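PDB 2GNO: DNA polymerase III, gamma subunit-related protein from Thermotoga maritima, which is related to the gamma subunit of DNA polymerase III and probably binds DNA. Local coordinates for residues I62-D65 with D66-I70. Numbering follows the deposited sequence.
Sequences IGID and DIRTI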
ATOM      1  N   ILE A  62      -4.055  11.134 -10.438  1.00 29.06           N
ATOM      2  CA  ILE A  62      -2.779  11.613 -10.984  1.00 26.31           C
ATOM      3  C   ILE A  62      -3.229  12.495 -12.154  1.00 25.10           C
ATOM      4  O   ILE A  62      -3.684  11.981 -13.168  1.00 25.74           O
ATOM      5  CB  ILE A  62      -1.866  10.481 -11.463  1.00 22.38           C
ATOM      6  CG1 ILE A  62      -1.437   9.626 -10.272  1.00 24.03           C
ATOM      7  CG2 ILE A  62      -0.604  11.068 -12.151  1.00 23.19           C
ATOM      8  CD1 ILE A  62      -0.598   8.366 -10.674  1.00 22.01           C
ATOM      9  N   GLY A  63      -3.102  13.814 -12.004  1.00 24.74           N
ATOM     10  CA  GLY A  63      -3.537  14.748 -13.017  1.00 25.98           C
ATOM     11  C   GLY A  63      -2.543  15.152 -14.084  1.00 27.36           C
ATOM     12  O   GLY A  63      -1.365  14.790 -14.036  1.00 25.20           O
ATOM     13  N   ILE A  64      -3.044  15.932 -15.045  1.00 26.68           N
ATOM     14  CA  ILE A  64      -2.235  16.434 -16.158  1.00 28.03           C
ATOM     15  C   ILE A  64      -1.063  17.297 -15.663  1.00 27.68           C
ATOM     16  O   ILE A  64      -0.037  17.349 -16.332  1.00 26.60           O
ATOM     17  CB  ILE A  64      -3.095  17.167 -17.258  1.00 30.27           C
ATOM     18  CG1 ILE A  64      -2.245  17.507 -18.499  1.00 32.00           C
ATOM     19  CG2 ILE A  64      -3.787  18.421 -16.715  1.00 28.03           C
ATOM     20  CD1 ILE A  64      -3.053  18.018 -19.681  1.00 33.90           C
ATOM     21  N   ASP A  65      -1.210  17.928 -14.495  1.00 27.41           N
ATOM     22  CA  ASP A  65      -0.163  18.737 -13.904  1.00 30.02           C
ATOM     23  C   ASP A  65       1.011  17.810 -13.530  1.00 28.45           C
ATOM     24  O   ASP A  65       2.167  18.184 -13.735  1.00 26.65           O
ATOM     25  CB  ASP A  65      -0.683  19.474 -12.668  1.00 33.76           C
ATOM     26  CG  ASP A  65       0.219  20.637 -12.228  1.00 40.80           C
ATOM     27  OD1 ASP A  65       1.171  21.017 -12.948  1.00 56.96           O
ATOM     28  OD2 ASP A  65      -0.062  21.208 -11.155  1.00 48.42           O
ATOM     29  N   ASP A  66       0.715  16.626 -12.966  1.00 28.31           N
ATOM     30  CA  ASP A  66       1.762  15.641 -12.635  1.00 27.35           C
ATOM     31  C   ASP A  66       2.455  15.193 -13.907  1.00 27.44           C
ATOM     32  O   ASP A  66       3.654  14.974 -13.894  1.00 29.93           O
ATOM     33  CB  ASP A  66       1.223  14.410 -11.893  1.00 30.24           C
ATOM     34  CG  ASP A  66       0.657  14.740 -10.530  1.00 31.83           C
ATOM     35  OD1 ASP A  66       1.305  15.482  -9.764  1.00 41.06           O
ATOM     36  OD2 ASP A  66      -0.438  14.230 -10.219  1.00 41.61           O
ATOM     37  N   ILE A  67       1.723  15.081 -15.015  1.00 28.19           N
ATOM     38  CA  ILE A  67       2.326  14.679 -16.289  1.00 27.72           C
ATOM     39  C   ILE A  67       3.234  15.800 -16.826  1.00 27.00           C
ATOM     40  O   ILE A  67       4.271  15.523 -17.415  1.00 25.37           O
ATOM     41  CB  ILE A  67       1.276  14.235 -17.319  1.00 28.62           C
ATOM     42  CG1 ILE A  67       0.410  13.082 -16.752  1.00 27.78           C
ATOM     43  CG2 ILE A  67       1.929  13.808 -18.640  1.00 33.16           C
ATOM     44  CD1 ILE A  67       1.142  11.879 -16.200  1.00 26.64           C
ATOM     45  N   ARG A  68       2.862  17.054 -16.619  1.00 28.88           N
ATOM     46  CA  ARG A  68       3.729  18.146 -17.054  1.00 27.75           C
ATOM     47  C   ARG A  68       5.044  18.073 -16.289  1.00 26.67           C
ATOM     48  O   ARG A  68       6.086  18.226 -16.893  1.00 27.34           O
ATOM     49  CB  ARG A  68       3.084  19.508 -16.883  1.00 30.46           C
ATOM     50  CG  ARG A  68       1.933  19.735 -17.816  1.00 31.65           C
ATOM     51  CD  ARG A  68       1.461  21.157 -17.749  1.00 37.30           C
ATOM     52  NE  ARG A  68       0.211  21.322 -18.494  1.00 40.48           N
ATOM     53  CZ  ARG A  68      -1.028  21.340 -17.983  1.00 43.87           C
ATOM     54  NH1 ARG A  68      -1.273  21.236 -16.664  1.00 46.89           N
ATOM     55  NH2 ARG A  68      -2.056  21.499 -18.816  1.00 39.97           N
ATOM     56  N   THR A  69       4.973  17.802 -14.982  1.00 26.47           N
ATOM     57  CA  THR A  69       6.158  17.668 -14.137  1.00 27.08           C
ATOM     58  C   THR A  69       7.094  16.625 -14.686  1.00 24.04           C
ATOM     59  O   THR A  69       8.279  16.880 -14.815  1.00 26.88           O
ATOM     60  CB  THR A  69       5.817  17.308 -12.689  1.00 25.30           C
ATOM     61  OG1 THR A  69       4.926  18.303 -12.166  1.00 29.37           O
ATOM     62  CG2 THR A  69       7.098  17.290 -11.822  1.00 27.08           C
ATOM     63  N   ILE A  70       6.541  15.468 -15.027  1.00 25.83           N
ATOM     64  CA  ILE A  70       7.296  14.366 -15.586  1.00 24.22           C
ATOM     65  C   ILE A  70       7.960  14.775 -16.914  1.00 25.61           C
ATOM     66  O   ILE A  70       9.151  14.496 -17.127  1.00 23.34           O
ATOM     67  CB  ILE A  70       6.381  13.145 -15.852  1.00 23.03           C
ATOM     68  CG1 ILE A  70       5.809  12.555 -14.536  1.00 22.00           C
ATOM     69  CG2 ILE A  70       7.167  12.056 -16.590  1.00 29.64           C
ATOM     70  CD1 ILE A  70       4.669  11.546 -14.715  1.00 25.41           C
TER
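The backbone of G63 through T69 winds into the first turns of helix 64-74, with I67 N bonded to G63 O, R68 N to I64 O (2.9 Å) and T69 N to D65 O. G63 takes the N-cap position. The D66 side chain folds back over the first turn, and its OD2 accepts a bond from G63 N at 3.2 Å. The bond is bent, with an N-H...O angle of 135°. It reaches OD2 on the anti side, 30° out of the carboxylate plane. With CG anti to the carbonyl carbon (chi1 -64°), the D66 carboxylate reaches back toward G63. I62 CG2 lies 3.7 Å from D66 OD2, and the two side chains cross at about a right angle. An alanine in place of D66 would probably leave the G63 N-H without this acceptor and the start of the helix less firmly tied. The I64 side chain is extended, CG1 anti to the backbone N, and meets the guanidinium of R68. CG1 sits over one face, offset toward the rim, while I64 CD1 comes 3.7 Å from R68 NH2. D65 OD1 is 4.5 Å from R68 NH1, too far for a salt bridge, though the opposite charges may still attract. D65 O accepts two bonds from T69, from opposite faces of its plane: one from the backbone N, one from T69 OG1 at 3.2 Å. I62 and I70 touch V88 of strand 84-88, and I67 packs on A98 and A101 of helix 96-101. The bond from G63 to D66 is one half of a capping box, the N3 side chain accepting from the N-cap N-H; glycine has no side chain to return the bond. This half box starts the helix that links parallel strands 52-55 and 84-88 in a beta-alpha-beta unit, consistent with a P-loop NTPase-like fold.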